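PDB 3DO8: phosphopantetheine adenylyltransferase from Archaeoglobus fulgidus, which probably transfers an adenylyl group reversibly from ATP to 4'-phosphopantetheine, giving dephospho-CoA and pyrophosphate in coenzyme A biosynthesis. Local coordinates for residues 1-6 against 87-92; 33-38 against 70-75; 81-86 against 108-113; 99-104 against 115-120. All blocks are in the same frame, centred on the assembly; numbering follows the deposited sequence.

In the fold
From the N terminus, strand 3-7 is the central strand of a five-stranded parallel sheet ordered 71-75, 31-36, 3-7, 89-92, 116-121. Contact 1 pairs it with 89-92 and so closes a long loop. Nested inside that loop, contact 2 joins strand 31-36 to strand 71-75 at one edge of the sheet. The loop 81-86 then meets the end of helix 97-110 in contact 3, whose segments alternate along the chain with those of contact 1 and of contact 4. Contact 4 follows contact 1 in series and packs the same helix on strand 116-121. Contacts 1 and 4 both touch the second subunit.

Contact 1 (1-6 against 87-92); sequences MKVALG and FEYLVV
Val3 pairs with Tyr89 and Ala4 with Leu90 in the parallel sheet of the Rossmann-like nucleotidyltransferase fold, where strand 3-7 holds the middle place and 89-92 lies next to it. Two nearly straight bonds join the strands: Ala4 N donates to Tyr89 O at 2.9 Å, and Ala4 O accepts from Val91 N, also at 2.9 Å. The ladder continues at Lys2 O, which is gripped by two amides, with Tyr89 N almost straight ahead of the carbonyl and Glu88 N above its plane. In Phe87 a chi1 of -67° puts CG anti to the carbonyl carbon, and the ring, turned by a chi2 of -79°, takes the Ala4 methyl over the centre of one face; Ala4 CB is 3.5 Å from the Phe87 ring centroid and only 7° off the normal. Met1 lies alongside the same ring, its CB 3.7 Å from Phe87 CE1 and its SD at the ring edge in a Met-aromatic contact. An alanine in place of Phe87 would probably leave Ala4 CB and the Met1 sulfur without their aromatic partner and open a gap beside the loop residue Thr82. On the opposite face of the sheet from Ala4 and Leu90, Val3 CG1 meets Val91 CG2, against helix 14-27. At the polar end Lys2 NZ forms a salt bridge with Glu88 OE1 at 3.2 Å, from above the carboxylate plane, while Glu88 OE2 pairs with Lys18 of the second subunit. At the far end a water links the strands, accepting from Gly6 N at 2.8 Å and donating to Val91 O at 2.7 Å.

Contact 2 (33-38 against 70-75); sequences IGVTSD and PEIVKI
Ile75 lays the end of its side chain against the backbone of Gly34, with Ile75 CD1 3.4 Å from Gly34 C and Ile75 CG1 3.6 Å from Gly34 CA. The extended chi2 of 167° carries CD1 over the glycine, and the methyl fills the space that a side chain at Gly34 would need. Val73 CG2 touches the same glycine CA at 3.8 Å. On the other face of the two strands Ile72 serves two partners: its CG2 meets Val35 CG2 at 3.8 Å, and its CD1, turned back by a chi2 of -56°, reaches Ile33 CB at 3.9 Å. Beyond it Ile33 CD1 rests on Pro70 CB. Between these faces runs a parallel ladder of five backbone hydrogen bonds, from Ile33 N to Glu71 O at one end to Ser37 N and Ile75 O, 2.9 Å apart, at the other. At the polar edge the CG and CD of Lys74 run past Ser37 CB, and Lys74 makes a cation-pi contact with Phe51. Ser37, at the N-cap position, turns its OG to Met40 N at the start of helix 38-44. That helix touches Ile75 through Met40, and helix 51-66 lies over Ile33, Val35 and Ile72 on the other face. Strand 71-75 is one of the two edge strands of the sheet within the chain, and strand 31-36 bonds on its far side to strand 3-7.

Contact 3 (81-86 against 108-113); sequences KTLDVD and EELGKR
Lys112 reaches from just past helix 97-110 to Leu83, Asp84 and Asp86. Its CB points toward the 81-86 loop, and Lys112 CG, anti to the carbonyl carbon (chi1 -57°), passes 3.8 Å from Leu83 O. A bend at chi2 keeps CD beside that oxygen, and a second at chi3 brings Lys112 CE to 3.3 Å from both Asp84 O and Asp86 OD1. The tip is held twice across the contact: Lys112 NZ donates to Asp84 O at 3.1 Å and forms a salt bridge with Asp86 OD1 at 3.0 Å, from above the carboxylate plane. A water accepts from NZ and donates to Asp84 OD1. Asp86 OD1 has a second positive partner in Arg107, whose guanidinium also binds Thr82 O, Val85 O and Arg113 O. The other oxygen, Asp86 OD2, sits over a face of the Arg113 guanidinium, 3.3 Å from Arg113 NH2, with the two planes 43° apart; no N-H is aimed at it, and the pair is held by charge. Three cationic side chains round one carboxylate would probably keep it ionised. Apolar contact is limited to Leu83 and Leu110, which cross at about a right angle with Leu83 CB 4.0 Å from Leu110 CD1. The turn that presents Lys112 is a Schellman motif closing helix 97-110: Gly111 has a positive phi of 93°, Lys112 N returns to Arg107 O and Gly111 N makes a weak bond to Glu108 O. A salt-bridge network thus joins this helix terminus to the loop before strand 89-92.

Contact 4 (99-104 against 115-120); sequences MALKIN and ITIVKV
Asn104 sets its amide group against the backbone of Ile115, using both ends of the side chain. Asn104 OD1 accepts from Ile115 N at 2.9 Å, the donor tilted from the carbonyl plane of the side chain, and Asn104 ND2 donates to Ile115 O at 2.9 Å. The acceptor of the second bond lies 7° out of the amide plane, and the paired bonds fix the rotation of the amide. A leucine in place of Asn104 would probably leave the buried backbone N and O of Ile115 without these two partners. Ile117 slides past Asn104 in the opposite direction, its CD1 3.5 Å from Asn104 ND2. The extended chi2 of Ile117 (170°) carries Ile117 CD1 against the helix, 3.6 Å from Ala100 CB and 3.5 Å from Ala100 O. Leu101 crosses Ile117 at about a right angle, bringing Leu101 CD2 to 3.9 Å from Ile117 CD1. A looser touch of Ile103 CG2 on Ile115 CD1, at 4.3 Å, completes the packing. The helix and strand run antiparallel, as expected in the beta-alpha-beta unit of strand 89-92, helix 97-110 and strand 116-121. Within the chain strand 116-121 is outermost and bonds to 89-92, with Val118 and Val120 turned to helix 14-27; through Lys119 the sheet runs on, antiparallel, into a strand of the second subunit.

Contact 1 (1-6 against 87-92)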
loop_
_atom_site.group_PDB
_atom_site.type_symbol
_atom_site.label_atom_id
_atom_site.label_comp_id
_atom_site.label_asym_id
_atom_site.label_seq_id
_atom_site.Cartn_x
_atom_site.Cartn_y
_atom_site.Cartn_z
ATOM N N MET A 1 13.430 11.544 -0.856
ATOM C CA MET A 1 12.559 11.297 0.303
ATOM C C MET A 1 11.749 10.012 0.043
ATOM O O MET A 1 11.281 9.809 -1.048
ATOM C CB MET A 1 11.703 12.548 0.423
ATOM C CG MET A 1 11.604 13.047 1.777
ATOM S SD MET A 1 10.436 11.874 2.415
ATOM C CE MET A 1 10.836 11.937 4.149
ATOM N N LYS A 2 11.606 9.102 1.002
ATOM C CA LYS A 2 11.207 7.802 0.616
ATOM C C LYS A 2 9.684 7.855 0.325
ATOM O O LYS A 2 9.268 7.402 -0.742
ATOM C CB LYS A 2 11.584 6.684 1.624
ATOM C CG LYS A 2 11.606 5.321 0.988
ATOM C CD LYS A 2 12.234 4.278 1.892
ATOM C CE LYS A 2 12.085 2.887 1.333
ATOM N NZ LYS A 2 13.271 2.496 0.550
ATOM N N VAL A 3 8.866 8.397 1.252
ATOM C CA VAL A 3 7.396 8.223 1.142
ATOM C C VAL A 3 6.640 9.542 1.378
ATOM O O VAL A 3 6.896 10.233 2.376
ATOM C CB VAL A 3 6.863 7.189 2.159
ATOM C CG1 VAL A 3 5.354 7.000 1.965
ATOM C CG2 VAL A 3 7.614 5.873 2.063
ATOM N N ALA A 4 5.719 9.868 0.465
ATOM C CA ALA A 4 4.769 10.976 0.558
ATOM C C ALA A 4 3.384 10.507 0.987
ATOM O O ALA A 4 2.924 9.492 0.524
ATOM C CB ALA A 4 4.637 11.650 -0.756
ATOM N N LEU A 5 2.780 11.255 1.900
ATOM C CA LEU A 5 1.428 11.057 2.371
ATOM C C LEU A 5 0.878 12.445 2.648
ATOM O O LEU A 5 1.562 13.262 3.194
ATOM C CB LEU A 5 1.434 10.278 3.711
ATOM C CG LEU A 5 0.150 10.179 4.501
ATOM C CD1 LEU A 5 -0.941 9.474 3.698
ATOM C CD2 LEU A 5 0.421 9.470 5.774
ATOM N N GLY A 6 -0.374 12.685 2.311
ATOM C CA GLY A 6 -0.999 13.972 2.572
ATOM C C GLY A 6 -2.436 13.859 3.002
ATOM O O GLY A 6 -3.071 12.836 2.786
ATOM N N PHE A 87 10.056 11.223 -4.582
ATOM C CA PHE A 87 9.563 10.244 -3.629
ATOM C C PHE A 87 9.585 8.877 -4.294
ATOM O O PHE A 87 9.326 8.756 -5.504
ATOM C CB PHE A 87 8.105 10.559 -3.225
ATOM C CG PHE A 87 7.950 11.817 -2.440
ATOM C CD1 PHE A 87 8.255 11.846 -1.088
ATOM C CD2 PHE A 87 7.457 12.976 -3.038
ATOM C CE1 PHE A 87 8.121 13.011 -0.357
ATOM C CE2 PHE A 87 7.304 14.143 -2.308
ATOM C CZ PHE A 87 7.642 14.164 -0.961
ATOM N N GLU A 88 9.863 7.849 -3.508
ATOM C CA GLU A 88 9.756 6.484 -4.009
ATOM C C GLU A 88 8.293 5.988 -4.059
ATOM O O GLU A 88 7.884 5.356 -5.031
ATOM C CB GLU A 88 10.595 5.538 -3.157
ATOM C CG GLU A 88 10.653 4.138 -3.692
ATOM C CD GLU A 88 11.757 3.288 -3.027
ATOM O OE1 GLU A 88 12.608 3.854 -2.287
ATOM O OE2 GLU A 88 11.772 2.058 -3.236
ATOM N N TYR A 89 7.534 6.268 -3.000
ATOM C CA TYR A 89 6.148 5.827 -2.860
ATOM C C TYR A 89 5.292 7.048 -2.488
ATOM O O TYR A 89 5.738 7.919 -1.735
ATOM C CB TYR A 89 6.022 4.794 -1.721
ATOM C CG TYR A 89 6.659 3.453 -2.031
ATOM C CD1 TYR A 89 6.161 2.651 -3.041
ATOM C CD2 TYR A 89 7.761 2.995 -1.310
ATOM C CE1 TYR A 89 6.709 1.429 -3.320
ATOM C CE2 TYR A 89 8.344 1.769 -1.605
ATOM C CZ TYR A 89 7.798 0.987 -2.616
ATOM O OH TYR A 89 8.310 -0.264 -2.960
ATOM N N LEU A 90 4.058 7.032 -2.975
ATOM C CA LEU A 90 3.034 7.992 -2.612
ATOM C C LEU A 90 1.844 7.176 -2.134
ATOM O O LEU A 90 1.257 6.400 -2.911
ATOM C CB LEU A 90 2.639 8.828 -3.829
ATOM C CG LEU A 90 1.451 9.821 -3.722
ATOM C CD1 LEU A 90 1.495 10.762 -2.509
ATOM C CD2 LEU A 90 1.286 10.600 -5.074
ATOM N N VAL A 91 1.541 7.302 -0.851
ATOM C CA VAL A 91 0.513 6.522 -0.187
ATOM C C VAL A 91 -0.763 7.358 -0.166
ATOM O O VAL A 91 -0.755 8.486 0.337
ATOM C CB VAL A 91 0.903 6.123 1.261
ATOM C CG1 VAL A 91 -0.322 5.457 1.963
ATOM C CG2 VAL A 91 2.106 5.192 1.215
ATOM N N VAL A 92 -1.833 6.786 -0.724
ATOM C CA VAL A 92 -3.098 7.482 -0.922
ATOM C C VAL A 92 -4.289 6.597 -0.573
ATOM O O VAL A 92 -4.159 5.417 -0.415
ATOM C CB VAL A 92 -3.237 7.997 -2.391
ATOM C CG1 VAL A 92 -2.173 9.040 -2.641
ATOM C CG2 VAL A 92 -3.166 6.878 -3.383
HETATM O O HOH W 1 -1.710 10.985 0.468
#

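Contact 2 (33-38 against 70-75)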
loop_
_atom_site.group_PDB
_atom_site.type_symbol
_atom_site.label_atom_id
_atom_site.label_comp_id
_atom_site.label_asym_id
_atom_site.label_seq_id
_atom_site.Cartn_x
_atom_site.Cartn_y
_atom_site.Cartn_z
ATOM N N ILE A 33 4.754 13.925 5.876
ATOM C CA ILE A 33 3.321 14.007 5.963
ATOM C C ILE A 33 2.895 15.448 5.666
ATOM O O ILE A 33 3.244 16.365 6.415
ATOM C CB ILE A 33 2.770 13.589 7.362
ATOM C CG1 ILE A 33 3.257 12.176 7.737
ATOM C CG2 ILE A 33 1.254 13.668 7.339
ATOM C CD1 ILE A 33 2.690 11.676 9.068
ATOM N N GLY A 34 2.162 15.630 4.578
ATOM C CA GLY A 34 1.604 16.915 4.237
ATOM C C GLY A 34 0.282 17.074 4.949
ATOM O O GLY A 34 -0.551 16.146 4.942
ATOM N N VAL A 35 0.087 18.245 5.553
ATOM C CA VAL A 35 -1.191 18.592 6.160
ATOM C C VAL A 35 -1.706 19.857 5.451
ATOM O O VAL A 35 -0.979 20.858 5.322
ATOM C CB VAL A 35 -1.012 18.782 7.677
ATOM C CG1 VAL A 35 -2.309 19.332 8.304
ATOM C CG2 VAL A 35 -0.551 17.443 8.308
ATOM N N THR A 36 -2.954 19.817 4.992
ATOM C CA THR A 36 -3.503 20.914 4.201
ATOM C C THR A 36 -3.558 22.214 5.007
ATOM O O THR A 36 -3.895 22.224 6.196
ATOM C CB THR A 36 -4.916 20.577 3.700
ATOM O OG1 THR A 36 -5.718 20.169 4.803
ATOM C CG2 THR A 36 -4.895 19.466 2.649
ATOM N N SER A 37 -3.256 23.323 4.349
ATOM C CA SER A 37 -3.501 24.641 4.928
ATOM C C SER A 37 -5.001 24.827 5.235
ATOM O O SER A 37 -5.859 24.111 4.687
ATOM C CB SER A 37 -3.041 25.704 3.921
ATOM O OG SER A 37 -3.956 25.722 2.850
ATOM N N ASP A 38 -5.328 25.802 6.077
ATOM C CA ASP A 38 -6.740 26.115 6.361
ATOM C C ASP A 38 -7.524 26.406 5.074
ATOM O O ASP A 38 -8.645 25.938 4.895
ATOM C CB ASP A 38 -6.836 27.318 7.297
ATOM C CG ASP A 38 -6.344 27.018 8.690
ATOM O OD1 ASP A 38 -6.121 25.835 8.992
ATOM O OD2 ASP A 38 -6.159 27.969 9.476
ATOM N N PRO A 70 7.054 12.928 13.268
ATOM C CA PRO A 70 7.204 12.949 11.814
ATOM C C PRO A 70 7.422 14.360 11.283
ATOM O O PRO A 70 6.951 15.317 11.888
ATOM C CB PRO A 70 5.842 12.432 11.309
ATOM C CG PRO A 70 4.897 12.860 12.359
ATOM C CD PRO A 70 5.646 12.787 13.680
ATOM N N GLU A 71 8.096 14.456 10.142
ATOM C CA GLU A 71 8.182 15.706 9.405
ATOM C C GLU A 71 6.787 16.044 8.859
ATOM O O GLU A 71 6.220 15.257 8.079
ATOM C CB GLU A 71 9.177 15.614 8.220
ATOM C CG GLU A 71 9.241 16.920 7.374
ATOM C CD GLU A 71 10.077 16.862 6.097
ATOM O OE1 GLU A 71 10.267 15.763 5.498
ATOM O OE2 GLU A 71 10.516 17.975 5.674
ATOM N N ILE A 72 6.288 17.228 9.218
ATOM C CA ILE A 72 5.040 17.782 8.690
ATOM C C ILE A 72 5.361 18.947 7.766
ATOM O O ILE A 72 6.110 19.869 8.134
ATOM C CB ILE A 72 4.084 18.381 9.800
ATOM C CG1 ILE A 72 3.702 17.332 10.841
ATOM C CG2 ILE A 72 2.808 18.996 9.185
ATOM C CD1 ILE A 72 3.107 16.180 10.310
ATOM N N VAL A 73 4.738 18.949 6.615
ATOM C CA VAL A 73 4.847 20.090 5.709
ATOM C C VAL A 73 3.436 20.597 5.403
ATOM O O VAL A 73 2.498 19.804 5.257
ATOM C CB VAL A 73 5.627 19.701 4.435
ATOM C CG1 VAL A 73 7.031 19.165 4.792
ATOM C CG2 VAL A 73 4.898 18.679 3.674
ATOM N N LYS A 74 3.245 21.912 5.395
ATOM C CA LYS A 74 1.961 22.465 5.000
ATOM C C LYS A 74 1.786 22.323 3.499
ATOM O O LYS A 74 2.679 22.714 2.706
ATOM C CB LYS A 74 1.853 23.946 5.388
ATOM C CG LYS A 74 0.513 24.547 5.149
ATOM C CD LYS A 74 0.489 26.045 5.479
ATOM C CE LYS A 74 0.639 26.333 6.966
ATOM N NZ LYS A 74 0.511 27.812 7.316
ATOM N N ILE A 75 0.642 21.772 3.115
ATOM C CA ILE A 75 0.238 21.667 1.706
ATOM C C ILE A 75 -0.537 22.942 1.357
ATOM O O ILE A 75 -1.555 23.240 1.970
ATOM C CB ILE A 75 -0.644 20.417 1.463
ATOM C CG1 ILE A 75 0.109 19.122 1.757
ATOM C CG2 ILE A 75 -1.136 20.365 0.025
ATOM C CD1 ILE A 75 -0.802 17.872 1.849
HETATM O O HOH W 2 -2.894 27.515 7.125
#

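Contact 3 (81-86 against 108-113)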
loop_
_atom_site.group_PDB
_atom_site.type_symbol
_atom_site.label_atom_id
_atom_site.label_comp_id
_atom_site.label_asym_id
_atom_site.label_seq_id
_atom_site.Cartn_x
_atom_site.Cartn_y
_atom_site.Cartn_z
ATOM N N LYS A 81 4.512 19.141 -2.496
ATOM C CA LYS A 81 5.869 19.093 -3.024
ATOM C C LYS A 81 6.098 17.976 -4.050
ATOM O O LYS A 81 7.222 17.731 -4.473
ATOM C CB LYS A 81 6.878 18.878 -1.891
ATOM C CG LYS A 81 6.963 19.968 -0.825
ATOM C CD LYS A 81 8.150 19.645 0.105
ATOM C CE LYS A 81 7.939 18.335 0.965
ATOM N NZ LYS A 81 9.224 17.563 1.252
ATOM N N THR A 82 5.039 17.293 -4.448
ATOM C CA THR A 82 5.214 16.058 -5.196
ATOM C C THR A 82 5.605 16.233 -6.657
ATOM O O THR A 82 5.885 15.262 -7.313
ATOM C CB THR A 82 3.944 15.187 -5.153
ATOM O OG1 THR A 82 2.893 15.892 -5.803
ATOM C CG2 THR A 82 3.567 14.799 -3.708
ATOM N N LEU A 83 5.660 17.473 -7.179
ATOM C CA LEU A 83 6.193 17.685 -8.523
ATOM C C LEU A 83 7.665 18.049 -8.499
ATOM O O LEU A 83 8.279 18.186 -9.543
ATOM C CB LEU A 83 5.421 18.794 -9.240
ATOM C CG LEU A 83 3.949 18.517 -9.494
ATOM C CD1 LEU A 83 3.310 19.643 -10.269
ATOM C CD2 LEU A 83 3.753 17.173 -10.183
ATOM N N ASP A 84 8.213 18.233 -7.305
ATOM C CA ASP A 84 9.555 18.773 -7.119
ATOM C C ASP A 84 10.442 17.697 -6.476
ATOM O O ASP A 84 11.460 17.269 -7.050
ATOM C CB ASP A 84 9.435 20.027 -6.229
ATOM C CG ASP A 84 10.607 20.955 -6.343
ATOM O OD1 ASP A 84 11.346 20.886 -7.354
ATOM O OD2 ASP A 84 10.768 21.769 -5.410
ATOM N N VAL A 85 10.019 17.209 -5.327
ATOM C CA VAL A 85 10.780 16.209 -4.580
ATOM C C VAL A 85 10.598 14.853 -5.206
ATOM O O VAL A 85 9.487 14.512 -5.677
ATOM C CB VAL A 85 10.312 16.164 -3.104
ATOM C CG1 VAL A 85 11.038 15.029 -2.295
ATOM C CG2 VAL A 85 10.461 17.519 -2.444
ATOM N N ASP A 86 11.658 14.046 -5.179
ATOM C CA ASP A 86 11.592 12.696 -5.679
ATOM C C ASP A 86 11.216 11.838 -4.476
ATOM O O ASP A 86 11.915 11.850 -3.423
ATOM C CB ASP A 86 12.892 12.212 -6.327
ATOM C CG ASP A 86 13.196 12.903 -7.664
ATOM O OD1 ASP A 86 12.266 13.368 -8.355
ATOM O OD2 ASP A 86 14.392 12.971 -8.040
ATOM N N GLU A 108 5.504 13.342 -15.380
ATOM C CA GLU A 108 5.989 12.911 -16.703
ATOM C C GLU A 108 6.119 14.105 -17.645
ATOM O O GLU A 108 7.093 14.203 -18.404
ATOM C CB GLU A 108 5.116 11.817 -17.304
ATOM C CG GLU A 108 5.708 11.270 -18.625
ATOM C CD GLU A 108 5.025 9.990 -19.103
ATOM O OE1 GLU A 108 3.965 9.637 -18.586
ATOM O OE2 GLU A 108 5.569 9.340 -20.038
ATOM N N GLU A 109 5.157 15.011 -17.612
ATOM C CA GLU A 109 5.215 16.196 -18.472
ATOM C C GLU A 109 6.417 17.091 -18.157
ATOM O O GLU A 109 6.976 17.739 -19.060
ATOM C CB GLU A 109 3.934 17.025 -18.353
ATOM C CG GLU A 109 2.704 16.336 -18.892
ATOM C CD GLU A 109 1.449 17.164 -18.739
ATOM O OE1 GLU A 109 1.531 18.390 -18.475
ATOM O OE2 GLU A 109 0.349 16.577 -18.917
ATOM N N LEU A 110 6.777 17.174 -16.880
ATOM C CA LEU A 110 7.846 18.047 -16.417
ATOM C C LEU A 110 9.242 17.439 -16.575
ATOM O O LEU A 110 10.247 18.175 -16.569
ATOM C CB LEU A 110 7.639 18.396 -14.949
ATOM C CG LEU A 110 6.412 19.276 -14.673
ATOM C CD1 LEU A 110 6.226 19.331 -13.154
ATOM C CD2 LEU A 110 6.557 20.663 -15.317
ATOM N N GLY A 111 9.306 16.126 -16.743
ATOM C CA GLY A 111 10.570 15.406 -16.868
ATOM C C GLY A 111 11.088 14.870 -15.555
ATOM O O GLY A 111 12.307 14.821 -15.324
ATOM N N LYS A 112 10.145 14.470 -14.695
ATOM C CA LYS A 112 10.462 13.818 -13.421
ATOM C C LYS A 112 10.063 12.354 -13.474
ATOM O O LYS A 112 9.044 11.995 -14.087
ATOM C CB LYS A 112 9.679 14.489 -12.305
ATOM C CG LYS A 112 9.881 15.947 -12.161
ATOM C CD LYS A 112 11.219 16.271 -11.604
ATOM C CE LYS A 112 11.291 16.005 -10.105
ATOM N NZ LYS A 112 12.683 16.090 -9.595
ATOM N N ARG A 113 10.818 11.502 -12.798
ATOM C CA ARG A 113 10.443 10.086 -12.767
ATOM C C ARG A 113 9.146 9.891 -12.000
ATOM O O ARG A 113 8.905 10.548 -11.027
ATOM C CB ARG A 113 11.501 9.235 -12.122
ATOM C CG ARG A 113 11.834 9.581 -10.720
ATOM C CD ARG A 113 12.538 8.391 -10.071
ATOM N NE ARG A 113 13.282 8.776 -8.873
ATOM C CZ ARG A 113 14.431 9.456 -8.887
ATOM N NH1 ARG A 113 14.961 9.876 -10.025
ATOM N NH2 ARG A 113 15.037 9.746 -7.745
HETATM O O HOH W 3 12.927 19.109 -9.138
HETATM O O HOH W 4 16.505 12.395 -6.538
#

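Contact 4 (99-104 against 115-120)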
loop_
_atom_site.group_PDB
_atom_site.type_symbol
_atom_site.label_atom_id
_atom_site.label_comp_id
_atom_site.label_asym_id
_atom_site.label_seq_id
_atom_site.Cartn_x
_atom_site.Cartn_y
_atom_site.Cartn_z
ATOM N N MET A 99 -5.922 12.091 -7.672
ATOM C CA MET A 99 -4.931 13.161 -7.626
ATOM C C MET A 99 -3.531 12.553 -7.770
ATOM O O MET A 99 -2.654 13.154 -8.412
ATOM C CB MET A 99 -5.032 14.009 -6.371
ATOM C CG MET A 99 -4.039 15.190 -6.332
ATOM S SD MET A 99 -4.446 16.540 -7.501
ATOM C CE MET A 99 -2.801 17.138 -7.952
ATOM N N ALA A 100 -3.310 11.377 -7.189
ATOM C CA ALA A 100 -2.024 10.667 -7.382
ATOM C C ALA A 100 -1.744 10.396 -8.860
ATOM O O ALA A 100 -0.632 10.559 -9.339
ATOM C CB ALA A 100 -2.034 9.355 -6.644
ATOM N N LEU A 101 -2.751 9.931 -9.585
ATOM C CA LEU A 101 -2.552 9.702 -11.015
ATOM C C LEU A 101 -2.186 11.007 -11.728
ATOM O O LEU A 101 -1.314 11.023 -12.590
ATOM C CB LEU A 101 -3.784 9.095 -11.656
ATOM C CG LEU A 101 -4.150 7.694 -11.122
ATOM C CD1 LEU A 101 -5.524 7.311 -11.708
ATOM C CD2 LEU A 101 -3.072 6.652 -11.416
ATOM N N LYS A 102 -2.839 12.086 -11.331
ATOM C CA LYS A 102 -2.559 13.433 -11.885
ATOM C C LYS A 102 -1.112 13.885 -11.583
ATOM O O LYS A 102 -0.412 14.460 -12.451
ATOM C CB LYS A 102 -3.586 14.460 -11.381
ATOM C CG LYS A 102 -3.400 15.871 -11.879
ATOM C CD LYS A 102 -3.669 15.974 -13.335
ATOM C CE LYS A 102 -4.009 17.407 -13.735
ATOM N NZ LYS A 102 -4.385 17.452 -15.168
ATOM N N ILE A 103 -0.697 13.644 -10.350
ATOM C CA ILE A 103 0.686 13.905 -9.932
ATOM C C ILE A 103 1.687 13.221 -10.896
ATOM O O ILE A 103 2.611 13.859 -11.393
ATOM C CB ILE A 103 0.923 13.531 -8.464
ATOM C CG1 ILE A 103 0.231 14.552 -7.517
ATOM C CG2 ILE A 103 2.416 13.424 -8.171
ATOM C CD1 ILE A 103 -0.004 14.087 -6.063
ATOM N N ASN A 104 1.488 11.932 -11.183
ATOM C CA ASN A 104 2.413 11.230 -12.071
ATOM C C ASN A 104 2.323 11.749 -13.506
ATOM O O ASN A 104 3.335 11.838 -14.190
ATOM C CB ASN A 104 2.213 9.712 -12.031
ATOM C CG ASN A 104 3.027 9.065 -10.937
ATOM O OD1 ASN A 104 4.011 9.681 -10.440
ATOM N ND2 ASN A 104 2.685 7.833 -10.576
ATOM N N ILE A 115 6.406 8.340 -9.486
ATOM C CA ILE A 115 6.384 7.788 -8.121
ATOM C C ILE A 115 5.495 6.539 -8.114
ATOM O O ILE A 115 4.461 6.512 -8.775
ATOM C CB ILE A 115 5.785 8.837 -7.127
ATOM C CG1 ILE A 115 6.502 10.215 -7.207
ATOM C CG2 ILE A 115 5.780 8.297 -5.689
ATOM C CD1 ILE A 115 5.763 11.297 -6.514
ATOM N N THR A 116 5.881 5.516 -7.358
ATOM C CA THR A 116 5.004 4.338 -7.212
ATOM C C THR A 116 3.821 4.678 -6.295
ATOM O O THR A 116 4.026 4.991 -5.130
ATOM C CB THR A 116 5.767 3.114 -6.689
ATOM O OG1 THR A 116 6.771 2.768 -7.650
ATOM C CG2 THR A 116 4.823 1.924 -6.533
ATOM N N ILE A 117 2.609 4.582 -6.832
ATOM C CA ILE A 117 1.407 4.865 -6.071
ATOM C C ILE A 117 0.982 3.619 -5.319
ATOM O O ILE A 117 0.847 2.500 -5.907
ATOM C CB ILE A 117 0.255 5.371 -6.963
ATOM C CG1 ILE A 117 0.682 6.661 -7.700
ATOM C CG2 ILE A 117 -1.024 5.605 -6.161
ATOM C CD1 ILE A 117 -0.278 7.126 -8.789
ATOM N N VAL A 118 0.738 3.837 -4.027
ATOM C CA VAL A 118 0.280 2.796 -3.106
ATOM C C VAL A 118 -1.092 3.219 -2.585
ATOM O O VAL A 118 -1.203 4.139 -1.785
ATOM C CB VAL A 118 1.301 2.566 -1.950
ATOM C CG1 VAL A 118 0.762 1.483 -0.976
ATOM C CG2 VAL A 118 2.691 2.265 -2.542
ATOM N N LYS A 119 -2.147 2.590 -3.112
ATOM C CA LYS A 119 -3.501 2.961 -2.776
ATOM C C LYS A 119 -3.984 2.058 -1.674
ATOM O O LYS A 119 -4.041 0.839 -1.823
ATOM C CB LYS A 119 -4.419 2.783 -3.976
ATOM C CG LYS A 119 -5.833 3.248 -3.741
ATOM C CD LYS A 119 -6.690 2.814 -4.905
ATOM C CE LYS A 119 -8.125 3.260 -4.752
ATOM N NZ LYS A 119 -9.072 2.107 -4.991
ATOM N N VAL A 120 -4.332 2.656 -0.560
ATOM C CA VAL A 120 -4.824 1.889 0.589
ATOM C C VAL A 120 -6.340 2.052 0.603
ATOM O O VAL A 120 -6.852 3.169 0.765
ATOM C CB VAL A 120 -4.216 2.423 1.864
ATOM C CG1 VAL A 120 -4.743 1.694 3.127
ATOM C CG2 VAL A 120 -2.659 2.409 1.746
#